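Local structure of peptidoglycan-N-acetylmuramic acid deacetylase PdaA (Bacillus subtilis, 1NY1) at residues 1-6 with 147-152. The protein removes the acetyl group from N-acetylmuramic acid residues of peptidoglycan, leading to the muramic delta-lactam of the spore cortex, and is required for germination. Numbering follows the deposited sequence.
Sequences VPNEPI and SEYVLK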
loop_
_atom_site.group_PDB
_atom_site.type_symbol
_atom_site.label_atom_id
_atom_site.label_comp_id
_atom_site.label_asym_id
_atom_site.label_seq_id
_atom_site.Cartn_x
_atom_site.Cartn_y
_atom_site.Cartn_z
ATOM N N VAL A 1 26.505 -3.698 2.269
ATOM C CA VAL A 1 25.473 -3.151 3.193
ATOM C C VAL A 1 24.899 -4.249 4.077
ATOM O O VAL A 1 24.796 -5.403 3.665
ATOM C CB VAL A 1 24.313 -2.494 2.413
ATOM C CG1 VAL A 1 24.846 -1.358 1.560
ATOM C CG2 VAL A 1 23.609 -3.530 1.551
ATOM N N PRO A 2 24.511 -3.899 5.310
ATOM C CA PRO A 2 23.947 -4.883 6.239
ATOM C C PRO A 2 22.614 -5.470 5.786
ATOM O O PRO A 2 21.841 -4.824 5.076
ATOM C CB PRO A 2 23.823 -4.093 7.540
ATOM C CG PRO A 2 23.572 -2.702 7.062
ATOM C CD PRO A 2 24.550 -2.559 5.921
ATOM N N ASN A 3 22.358 -6.706 6.198
ATOM C CA ASN A 3 21.118 -7.379 5.848
ATOM C C ASN A 3 20.366 -7.805 7.102
ATOM O O ASN A 3 19.778 -8.889 7.158
ATOM C CB ASN A 3 21.394 -8.595 4.962
ATOM C CG ASN A 3 20.118 -9.269 4.491
ATOM O OD1 ASN A 3 19.140 -8.600 4.143
ATOM N ND2 ASN A 3 20.121 -10.596 4.464
ATOM N N GLU A 4 20.397 -6.946 8.114
ATOM C CA GLU A 4 19.699 -7.227 9.361
ATOM C C GLU A 4 18.210 -6.989 9.150
ATOM O O GLU A 4 17.803 -5.889 8.788
ATOM C CB GLU A 4 20.224 -6.319 10.479
ATOM C CG GLU A 4 21.567 -6.751 11.036
ATOM C CD GLU A 4 21.481 -8.070 11.782
ATOM O OE1 GLU A 4 20.668 -8.156 12.728
ATOM O OE2 GLU A 4 22.222 -9.011 11.423
ATOM N N PRO A 5 17.382 -8.027 9.350
ATOM C CA PRO A 5 15.932 -7.906 9.176
ATOM C C PRO A 5 15.343 -6.738 9.967
ATOM O O PRO A 5 15.696 -6.514 11.129
ATOM C CB PRO A 5 15.418 -9.254 9.668
ATOM C CG PRO A 5 16.513 -10.182 9.264
ATOM C CD PRO A 5 17.758 -9.419 9.655
ATOM N N ILE A 6 14.444 -6.000 9.324
ATOM C CA ILE A 6 13.787 -4.850 9.935
ATOM C C ILE A 6 12.295 -4.941 9.625
ATOM O O ILE A 6 11.914 -5.102 8.469
ATOM C CB ILE A 6 14.330 -3.518 9.350
ATOM C CG1 ILE A 6 15.850 -3.449 9.516
ATOM C CG2 ILE A 6 13.681 -2.335 10.052
ATOM C CD1 ILE A 6 16.479 -2.234 8.863
ATOM N N SER A 147 15.470 -4.662 4.845
ATOM C CA SER A 147 16.821 -4.441 5.348
ATOM C C SER A 147 17.495 -3.479 4.387
ATOM O O SER A 147 16.951 -3.179 3.328
ATOM C CB SER A 147 17.607 -5.755 5.382
ATOM O OG SER A 147 17.828 -6.248 4.064
ATOM N N GLU A 148 18.672 -2.988 4.745
ATOM C CA GLU A 148 19.361 -2.075 3.852
ATOM C C GLU A 148 19.665 -2.814 2.549
ATOM O O GLU A 148 19.560 -2.244 1.464
ATOM C CB GLU A 148 20.640 -1.563 4.509
ATOM C CG GLU A 148 21.464 -0.654 3.624
ATOM C CD GLU A 148 22.314 0.306 4.424
ATOM O OE1 GLU A 148 22.510 0.055 5.632
ATOM O OE2 GLU A 148 22.786 1.307 3.844
ATOM N N TYR A 149 20.019 -4.092 2.662
ATOM C CA TYR A 149 20.315 -4.919 1.494
ATOM C C TYR A 149 19.110 -4.998 0.555
ATOM O O TYR A 149 19.256 -4.886 -0.662
ATOM C CB TYR A 149 20.709 -6.332 1.934
ATOM C CG TYR A 149 20.529 -7.392 0.864
ATOM C CD1 TYR A 149 21.373 -7.453 -0.244
ATOM C CD2 TYR A 149 19.495 -8.322 0.952
ATOM C CE1 TYR A 149 21.188 -8.418 -1.238
ATOM C CE2 TYR A 149 19.302 -9.286 -0.032
ATOM C CZ TYR A 149 20.148 -9.329 -1.123
ATOM O OH TYR A 149 19.952 -10.283 -2.093
ATOM N N VAL A 150 17.928 -5.207 1.128
ATOM C CA VAL A 150 16.700 -5.303 0.344
ATOM C C VAL A 150 16.367 -3.966 -0.311
ATOM O O VAL A 150 15.934 -3.922 -1.464
ATOM C CB VAL A 150 15.500 -5.728 1.223
ATOM C CG1 VAL A 150 14.213 -5.700 0.402
ATOM C CG2 VAL A 150 15.734 -7.127 1.779
ATOM N N LEU A 151 16.562 -2.879 0.432
ATOM C CA LEU A 151 16.283 -1.545 -0.090
ATOM C C LEU A 151 17.256 -1.187 -1.206
ATOM O O LEU A 151 16.867 -0.611 -2.221
ATOM C CB LEU A 151 16.375 -0.500 1.025
ATOM C CG LEU A 151 15.250 -0.478 2.056
ATOM C CD1 LEU A 151 15.514 0.619 3.076
ATOM C CD2 LEU A 151 13.916 -0.242 1.351
ATOM N N LYS A 152 18.524 -1.535 -1.009
ATOM C CA LYS A 152 19.554 -1.248 -1.995
ATOM C C LYS A 152 19.304 -2.019 -3.287
ATOM O O LYS A 152 19.356 -1.454 -4.380
ATOM C CB LYS A 152 20.927 -1.616 -1.429
ATOM C CG LYS A 152 22.086 -1.257 -2.335
ATOM C CD LYS A 152 23.381 -1.882 -1.838
ATOM C CE LYS A 152 24.540 -1.554 -2.765
ATOM N NZ LYS A 152 24.832 -0.092 -2.780
HETATM O O HOH W 1 19.602 -4.234 7.474
#
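N3 and Y149 run alongside each other in the same direction, CG of each anti to its backbone N, the amide turned 74° from the ring plane. OD1 of N3 thereby sits 3.2 Å from Y149 CD2 and takes a hydrogen bond from S147 OG (2.7 Å), which arrives in the carbonyl plane at a C=O...O angle of 150°. The other ends of this pair bind the 109-111 loop, N3 ND2 to T109 O and Y149 OH to K111 O. S147 is the N-cap of helix 148-156: with OG in the crowded position between backbone N and carbonyl carbon (chi1 66°), the short hydroxyl can accept from V150 N, 3.1 Å from OG, while giving its proton to N3. The N-terminal arm leads into strand 6-7; its P2 O takes a weak bond from Y149 N, and E148 N donates to a water that donates to E4 O (2.8 Å). Beyond the cap, V1 lies across the stems of E148 and K152 at a slant: CB rests on E148 CG (3.6 Å), CG2 on Y149 CA, and CG1 on K152 CD (3.7 Å), a branched residue spreading over aliphatic stems. E148, extended past CG, lays OE1 beside P2 CG and CD; its OE2 salt-bridges K31 NZ and hydrogen-bonds Y32 OH.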